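Local coordinates for protein sulfatase (Bacteroides fragilis CAG:558, PDB 6USS) that probably hydrolyses aryl sulfate esters at a calcium-containing active site, as a gut bacterial member of the sulfatase family, at residues S350-G355 with E461-P466; S422-F427 with S487-N492; P440-R445 with L451-E456. The protein carries 1 engineered substitution. One frame throughout, in Å; residues are numbered along the deposited sequence.

Contact 1 (S350-G355 with E461-P466)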
# COMPACT_ATOMS: atom_id res chain seq x y z
N SER A 350 13.02 -25.40 19.16
CA SER A 350 14.18 -26.28 19.21
C SER A 350 15.04 -26.13 17.97
O SER A 350 14.54 -25.92 16.86
CB SER A 350 13.76 -27.74 19.34
OG SER A 350 14.90 -28.54 19.64
N ALA A 351 16.34 -26.28 18.17
CA ALA A 351 17.23 -26.40 17.02
C ALA A 351 17.22 -27.81 16.44
O ALA A 351 17.78 -28.02 15.36
CB ALA A 351 18.65 -25.99 17.41
N TYR A 352 16.59 -28.77 17.13
CA TYR A 352 16.40 -30.11 16.60
C TYR A 352 15.50 -30.05 15.36
O TYR A 352 14.83 -29.05 15.09
CB TYR A 352 15.78 -31.01 17.67
CG TYR A 352 16.75 -31.40 18.77
CD1 TYR A 352 18.11 -31.20 18.60
CD2 TYR A 352 16.30 -31.94 19.98
CE1 TYR A 352 19.02 -31.54 19.60
CE2 TYR A 352 17.20 -32.28 20.98
CZ TYR A 352 18.56 -32.08 20.78
OH TYR A 352 19.49 -32.40 21.75
N GLU A 353 15.47 -31.16 14.61
CA GLU A 353 14.70 -31.19 13.35
C GLU A 353 13.22 -30.92 13.58
O GLU A 353 12.54 -30.40 12.69
CB GLU A 353 14.87 -32.54 12.66
CG GLU A 353 16.30 -32.85 12.25
CD GLU A 353 16.75 -32.05 11.02
OE1 GLU A 353 16.38 -32.44 9.88
OE2 GLU A 353 17.46 -31.04 11.21
N GLY A 354 12.70 -31.27 14.76
CA GLY A 354 11.31 -31.01 15.05
C GLY A 354 10.97 -29.54 15.06
O GLY A 354 9.82 -29.16 14.83
N GLY A 355 11.96 -28.68 15.32
CA GLY A 355 11.75 -27.24 15.31
C GLY A 355 11.93 -26.57 13.96
O GLY A 355 11.45 -25.45 13.77
N GLU A 461 26.63 -30.81 20.21
CA GLU A 461 25.99 -32.05 19.76
C GLU A 461 26.18 -32.19 18.26
O GLU A 461 26.00 -31.23 17.50
CB GLU A 461 24.50 -32.08 20.10
CG GLU A 461 24.21 -32.16 21.58
CD GLU A 461 22.73 -32.23 21.91
OE1 GLU A 461 21.91 -31.74 21.11
OE2 GLU A 461 22.38 -32.78 22.98
N LEU A 462 26.58 -33.39 17.83
CA LEU A 462 26.83 -33.66 16.42
C LEU A 462 25.94 -34.83 16.01
O LEU A 462 25.99 -35.89 16.64
CB LEU A 462 28.30 -33.98 16.17
CG LEU A 462 28.68 -34.35 14.73
CD1 LEU A 462 28.56 -33.15 13.86
CD2 LEU A 462 30.08 -34.89 14.65
N PHE A 463 25.11 -34.62 15.00
CA PHE A 463 24.21 -35.68 14.55
C PHE A 463 24.40 -35.93 13.07
O PHE A 463 24.60 -35.00 12.28
CB PHE A 463 22.73 -35.33 14.81
CG PHE A 463 22.40 -35.10 16.27
CD1 PHE A 463 22.21 -36.16 17.14
CD2 PHE A 463 22.26 -33.81 16.77
CE1 PHE A 463 21.90 -35.94 18.48
CE2 PHE A 463 21.95 -33.58 18.10
CZ PHE A 463 21.78 -34.64 18.96
N ASN A 464 24.33 -37.20 12.69
CA ASN A 464 24.22 -37.61 11.30
C ASN A 464 22.73 -37.68 10.98
O ASN A 464 22.08 -38.68 11.28
CB ASN A 464 24.89 -38.96 11.07
CG ASN A 464 25.18 -39.21 9.61
OD1 ASN A 464 24.27 -39.37 8.80
ND2 ASN A 464 26.46 -39.22 9.26
N ILE A 465 22.20 -36.62 10.37
CA ILE A 465 20.76 -36.52 10.16
C ILE A 465 20.22 -37.67 9.31
O ILE A 465 19.23 -38.30 9.72
CB ILE A 465 20.40 -35.13 9.61
CG1 ILE A 465 20.77 -34.04 10.63
CG2 ILE A 465 18.92 -35.06 9.22
CD1 ILE A 465 20.02 -34.10 11.95
N PRO A 466 20.81 -38.01 8.15
CA PRO A 466 20.23 -39.12 7.37
C PRO A 466 20.30 -40.47 8.08
O PRO A 466 19.50 -41.37 7.77
CB PRO A 466 21.07 -39.12 6.08
CG PRO A 466 21.66 -37.74 6.01
CD PRO A 466 21.92 -37.37 7.43

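Contact 2 (S422-F427 with S487-N492)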
# COMPACT_ATOMS: atom_id res chain seq x y z
N SER A 422 26.62 -25.00 3.41
CA SER A 422 26.32 -24.92 4.84
C SER A 422 24.99 -24.20 5.07
O SER A 422 24.71 -23.17 4.46
CB SER A 422 27.44 -24.19 5.59
OG SER A 422 28.56 -25.00 5.87
N LEU A 423 24.16 -24.73 5.97
CA LEU A 423 22.98 -24.02 6.46
C LEU A 423 23.24 -23.53 7.89
O LEU A 423 23.90 -24.22 8.68
CB LEU A 423 21.74 -24.92 6.44
CG LEU A 423 21.31 -25.52 5.11
CD1 LEU A 423 19.98 -26.22 5.33
CD2 LEU A 423 21.20 -24.46 4.02
N TYR A 424 22.71 -22.36 8.24
CA TYR A 424 22.99 -21.77 9.54
C TYR A 424 21.74 -21.30 10.28
O TYR A 424 20.85 -20.67 9.70
CB TYR A 424 23.94 -20.60 9.41
CG TYR A 424 25.21 -20.89 8.67
CD1 TYR A 424 25.33 -20.57 7.32
CD2 TYR A 424 26.31 -21.43 9.32
CE1 TYR A 424 26.49 -20.81 6.64
CE2 TYR A 424 27.49 -21.67 8.65
CZ TYR A 424 27.57 -21.35 7.30
OH TYR A 424 28.74 -21.58 6.61
N TRP A 425 21.72 -21.56 11.59
CA TRP A 425 20.74 -20.96 12.49
C TRP A 425 21.47 -20.28 13.66
O TRP A 425 22.51 -20.75 14.12
CB TRP A 425 19.77 -21.98 13.07
CG TRP A 425 18.98 -22.77 12.09
CD1 TRP A 425 17.64 -22.65 11.83
CD2 TRP A 425 19.45 -23.86 11.29
NE1 TRP A 425 17.26 -23.58 10.91
CE2 TRP A 425 18.34 -24.34 10.56
CE3 TRP A 425 20.70 -24.48 11.12
CZ2 TRP A 425 18.45 -25.40 9.66
CZ3 TRP A 425 20.80 -25.54 10.23
CH2 TRP A 425 19.68 -25.99 9.51
N ASN A 426 20.89 -19.19 14.14
CA ASN A 426 21.38 -18.53 15.34
C ASN A 426 20.20 -18.11 16.20
O ASN A 426 19.35 -17.34 15.74
CB ASN A 426 22.25 -17.31 15.03
CG ASN A 426 23.01 -16.84 16.24
OD1 ASN A 426 23.33 -17.64 17.11
ND2 ASN A 426 23.26 -15.55 16.33
N PHE A 427 20.16 -18.59 17.44
CA PHE A 427 19.13 -18.22 18.42
C PHE A 427 19.83 -17.80 19.70
O PHE A 427 19.86 -18.55 20.69
CB PHE A 427 18.16 -19.38 18.68
CG PHE A 427 16.92 -18.98 19.44
CD1 PHE A 427 15.84 -18.40 18.77
CD2 PHE A 427 16.83 -19.18 20.82
CE1 PHE A 427 14.68 -18.02 19.48
CE2 PHE A 427 15.68 -18.81 21.54
CZ PHE A 427 14.61 -18.23 20.87
N SER A 487 32.58 -26.35 13.94
CA SER A 487 32.69 -25.23 14.86
C SER A 487 33.26 -24.00 14.17
O SER A 487 32.74 -22.89 14.31
CB SER A 487 33.54 -25.60 16.08
OG SER A 487 32.86 -26.50 16.94
N LYS A 488 34.37 -24.18 13.45
CA LYS A 488 34.99 -23.05 12.78
C LYS A 488 34.10 -22.53 11.66
O LYS A 488 33.97 -21.31 11.46
CB LYS A 488 36.37 -23.47 12.26
CG LYS A 488 37.23 -22.37 11.64
CD LYS A 488 37.33 -21.12 12.54
CE LYS A 488 38.57 -21.10 13.46
NZ LYS A 488 38.95 -19.69 13.83
N ASP A 489 33.48 -23.44 10.91
CA ASP A 489 32.53 -23.07 9.87
C ASP A 489 31.47 -22.12 10.45
O ASP A 489 31.27 -21.01 9.94
CB ASP A 489 31.89 -24.34 9.28
CG ASP A 489 31.04 -24.09 8.04
OD1 ASP A 489 30.70 -22.92 7.77
OD2 ASP A 489 30.69 -25.05 7.32
N LEU A 490 30.83 -22.53 11.55
CA LEU A 490 29.79 -21.73 12.19
C LEU A 490 30.35 -20.40 12.69
O LEU A 490 29.83 -19.33 12.35
CB LEU A 490 29.18 -22.54 13.34
CG LEU A 490 27.86 -22.17 14.04
CD1 LEU A 490 26.82 -21.65 13.05
CD2 LEU A 490 27.31 -23.36 14.84
N GLY A 491 31.43 -20.46 13.47
CA GLY A 491 31.97 -19.24 14.06
C GLY A 491 32.32 -18.20 13.01
O GLY A 491 31.98 -17.02 13.16
N ASN A 492 32.99 -18.63 11.94
CA ASN A 492 33.37 -17.69 10.89
C ASN A 492 32.14 -17.02 10.29
O ASN A 492 32.11 -15.80 10.13
CB ASN A 492 34.16 -18.40 9.81
CG ASN A 492 35.58 -18.67 10.22
OD1 ASN A 492 36.13 -17.98 11.08
ND2 ASN A 492 36.18 -19.69 9.61

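Contact 3 (P440-R445 with L451-E456)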
# COMPACT_ATOMS: atom_id res chain seq x y z
N PRO A 440 19.48 -20.95 24.11
CA PRO A 440 20.39 -20.18 23.23
C PRO A 440 21.37 -21.10 22.49
O PRO A 440 22.21 -21.75 23.11
CB PRO A 440 21.12 -19.25 24.20
CG PRO A 440 20.49 -19.47 25.56
CD PRO A 440 19.77 -20.77 25.54
N THR A 441 21.27 -21.12 21.16
CA THR A 441 22.08 -22.01 20.34
C THR A 441 22.43 -21.33 19.03
O THR A 441 21.77 -20.39 18.59
CB THR A 441 21.33 -23.30 20.01
OG1 THR A 441 20.09 -22.98 19.36
CG2 THR A 441 21.06 -24.14 21.25
N CYS A 442 23.48 -21.84 18.39
CA CYS A 442 23.62 -21.71 16.96
C CYS A 442 23.87 -23.09 16.38
O CYS A 442 24.38 -23.98 17.06
CB CYS A 442 24.77 -20.75 16.57
SG CYS A 442 26.20 -20.97 17.61
N THR A 443 23.54 -23.25 15.11
CA THR A 443 23.55 -24.54 14.45
C THR A 443 24.10 -24.37 13.05
O THR A 443 23.77 -23.40 12.36
CB THR A 443 22.13 -25.11 14.37
OG1 THR A 443 21.60 -25.21 15.69
CG2 THR A 443 22.14 -26.48 13.74
N VAL A 444 24.95 -25.31 12.63
CA VAL A 444 25.28 -25.47 11.22
C VAL A 444 24.92 -26.88 10.76
O VAL A 444 25.16 -27.87 11.47
CB VAL A 444 26.76 -25.17 10.94
CG1 VAL A 444 27.68 -26.09 11.77
CG2 VAL A 444 27.04 -25.30 9.44
N ARG A 445 24.33 -26.97 9.57
CA ARG A 445 24.10 -28.21 8.85
C ARG A 445 24.92 -28.19 7.58
O ARG A 445 24.95 -27.17 6.88
CB ARG A 445 22.62 -28.40 8.51
CG ARG A 445 22.34 -29.56 7.60
CD ARG A 445 22.60 -30.89 8.30
NE ARG A 445 22.30 -32.00 7.41
CZ ARG A 445 21.08 -32.38 7.04
NH1 ARG A 445 19.99 -31.75 7.48
NH2 ARG A 445 20.93 -33.40 6.20
N LEU A 451 25.67 -29.67 13.50
CA LEU A 451 26.33 -29.32 14.75
C LEU A 451 25.51 -28.25 15.46
O LEU A 451 25.25 -27.18 14.89
CB LEU A 451 27.76 -28.83 14.51
CG LEU A 451 28.35 -28.18 15.78
CD1 LEU A 451 28.61 -29.24 16.84
CD2 LEU A 451 29.62 -27.38 15.49
N ILE A 452 25.11 -28.54 16.69
CA ILE A 452 24.40 -27.60 17.56
C ILE A 452 25.33 -27.23 18.70
O ILE A 452 25.90 -28.11 19.37
CB ILE A 452 23.08 -28.18 18.09
CG1 ILE A 452 22.18 -28.63 16.94
CG2 ILE A 452 22.38 -27.17 18.97
CD1 ILE A 452 21.03 -29.51 17.38
N TYR A 453 25.50 -25.92 18.91
CA TYR A 453 26.31 -25.39 19.99
C TYR A 453 25.42 -24.64 20.96
O TYR A 453 24.58 -23.84 20.54
CB TYR A 453 27.38 -24.46 19.45
CG TYR A 453 28.07 -23.63 20.50
CD1 TYR A 453 28.93 -24.22 21.45
CD2 TYR A 453 27.90 -22.24 20.54
CE1 TYR A 453 29.58 -23.44 22.40
CE2 TYR A 453 28.56 -21.46 21.49
CZ TYR A 453 29.40 -22.06 22.42
OH TYR A 453 30.06 -21.30 23.37
N TYR A 454 25.60 -24.89 22.26
CA TYR A 454 24.74 -24.33 23.29
C TYR A 454 25.50 -23.23 24.02
O TYR A 454 26.49 -23.51 24.72
CB TYR A 454 24.27 -25.41 24.25
CG TYR A 454 23.34 -26.44 23.63
CD1 TYR A 454 23.84 -27.45 22.81
CD2 TYR A 454 21.97 -26.41 23.87
CE1 TYR A 454 23.00 -28.40 22.25
CE2 TYR A 454 21.12 -27.37 23.32
CZ TYR A 454 21.65 -28.37 22.52
OH TYR A 454 20.82 -29.33 21.96
N TYR A 455 25.04 -21.99 23.85
CA TYR A 455 25.68 -20.84 24.48
C TYR A 455 25.73 -20.97 25.99
O TYR A 455 26.66 -20.46 26.62
CB TYR A 455 24.94 -19.56 24.12
CG TYR A 455 25.12 -19.07 22.71
CD1 TYR A 455 26.29 -18.47 22.32
CD2 TYR A 455 24.10 -19.19 21.78
CE1 TYR A 455 26.47 -18.01 21.04
CE2 TYR A 455 24.27 -18.72 20.48
CZ TYR A 455 25.46 -18.12 20.13
OH TYR A 455 25.67 -17.65 18.87
N GLU A 456 24.74 -21.63 26.59
CA GLU A 456 24.60 -21.55 28.04
C GLU A 456 25.72 -22.29 28.77
O GLU A 456 26.15 -21.86 29.84
CB GLU A 456 23.22 -22.05 28.50
CG GLU A 456 22.78 -21.49 29.87
CD GLU A 456 21.46 -22.07 30.39
OE1 GLU A 456 20.59 -22.44 29.56
OE2 GLU A 456 21.29 -22.14 31.64
O HOH W 1 22.32 -22.85 25.56

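Contact 1 (S350-G355 with E461-P466)
Tyr352 reaches Glu461 with its hydroxyl and Phe463 with its ring. Tyr352 OH donates to Glu461 OE1 at 2.6 Å, on the syn side of that oxygen, and the phenol ring and the carboxylate are nearly coplanar, with planes 10° apart. OE1 thus sits at the ring edge. Glu461 comes to this point with its chain extended beyond CG. Next to this bond, Tyr352 CE1 lies 3.9 Å from Phe463 CE2; the two rings are almost perpendicular, at 89°, yet meet obliquely. The third pairing is apolar on one side only: Ile465 lays CD1 3.9 Å from Glu353 CG and CG2 3.7 Å from Glu353 OE1, meeting the flank of a side chain that is bent at chi2 (-75°). Strand 460-464, an outermost strand of the four-stranded antiparallel sheet, is by these contacts packed through its alternate residues Glu461 and Phe463 against the turn that leads into the short helix 353-356 and on to strand 357-363 of the large mixed sheet. In the next shell, the carboxylate of Glu353 is held by Tyr83 OH and Arg357 at OE1 and by Lys450 at OE2, which probably keeps it ionised although buried. Glu461 OE1 also accepts from Tyr454 OH, so two phenols grip one oxygen. On the backbone side, Tyr352 N donates to Ser350 OG at 3.0 Å in an ST turn, and that hydroxyl is bonded in turn to Pro436 O.

Contact 2 (S422-F427 with S487-N492)
Asp489 joins helix 480-496 to strand 422-427 through two hydrogen bonds, one accepted by each carboxylate oxygen. Ser422 OG donates to Asp489 OD2 at 2.6 Å, and Tyr424 OH donates to Asp489 OD1, also at 2.6 Å. Both hydroxyls arrive on the syn sides of their oxygens, somewhat out of the carboxylate plane. The carboxylate stands steeply to the phenol, with planes 76° apart, and OD1 lies at the ring edge. Asp489 itself has CG anti to its backbone N (chi1 -171°), which brings the carboxylate within reach of both strand hydroxyls. Ser422 and Tyr424 are two apart on an extended strand and therefore project from the same face, which is what allows one aspartate to take both.

The apolar part is smaller. Leu490, next along the helix, puts CD1 3.8 Å from Tyr424 CD2, near the plane of the ring, and the two side chains run past each other in opposite directions. The ring is thereby met at its edge by the leucine methyl as well as the carboxylate, while Tyr493, further along the same helix, stacks on it.

In the fold this is a helix packed on a face of the four-stranded antiparallel sheet at one outermost strand, the axes of the two segments 9.8 Å apart and inclined at 63°. Trp425 points the other way, where it packs on strand 378-379.

Two short hydroxyl bonds, one to each oxygen, fix the rotation of the carboxylate and would be expected to spread and stabilise its negative charge, probably favouring the ionised form of Asp489 at this partly buried site.

Contact 3 (P440-R445 with L451-E456)
Cys442 and Tyr453 meet through contrasting first torsions: Cys442 SG stands between its own backbone N and carbonyl carbon (chi1 41°), while Tyr453 CG lies opposite its backbone N (chi1 167°). The sulfur comes to the edge of the tyrosine ring, with SG 3.6 Å from CD2 of Tyr453. The same sulfur lies 4.6 Å from the Tyr455 ring centroid, so it has two aromatic neighbours, one met at its edge and one obliquely, both Cys sulfur-aromatic contacts. On the opposite face of the sheet, Thr441 CG2 sits over a face of the Tyr454 ring in a CH-pi contact, 4.0 Å from the centroid. Beside it Thr443 and Ile452 lie alongside each other and point the same way, with Thr443 OG1 3.7 Å from Ile452 CG1.

These residues belong to a beta hairpin, strands 441-446 and 449-454. Cys442 with Tyr453 and Val444 with Leu451 are hydrogen-bonded pairs, each joined by two backbone bonds; Thr441 with Tyr454 and Thr443 with Ile452 are non-hydrogen-bonded pairs. Tyr453 N to Cys442 O is nearly straight, at 2.9 Å and 173°. Beyond the last pair Tyr455 N still donates to Pro440 O at 2.9 Å, from a position tilted from the carbonyl plane, and Tyr455 lays its ring edge along the Pro440-Thr441 peptide. A water donates a second bond to Pro440 O and accepts from Glu456 N.

Helix 480-496 packs over Cys442 and Val444 with Leu486, Leu490 and Leu494. The phenol hydroxyls find partners beyond the hairpin, Tyr453 with Pro512 O, Tyr454 with Glu461 and Tyr455 with Asn426, so each phenol is anchored by its hydroxyl outside the hairpin, while within it the rings meet sulfur, a methyl and a peptide by non-polar and weakly polar contacts.

Overall arrangement
All three contacts meet on one four-stranded antiparallel sheet, with order 422-427, 441-446, 449-454, 460-464 both along the chain and across it. Contact 3 is the central hairpin; contact 2 joins one outermost strand to helix 480-496, and contact 1 joins the other to the turn before strand 357-363 of the mixed sheet. Contact 3 touches both others, about 8 Å (contact 2) and 10 Å (contact 1) between centres; contacts 1 and 2, 14 Å apart, do not touch. Contact 3 is nested in the loops closed by the other two, which cross. Contacts 2 and 3 hold the C-terminal sheet and helix together; contact 1 joins that unit to the calcium-bearing part, away from the metal site.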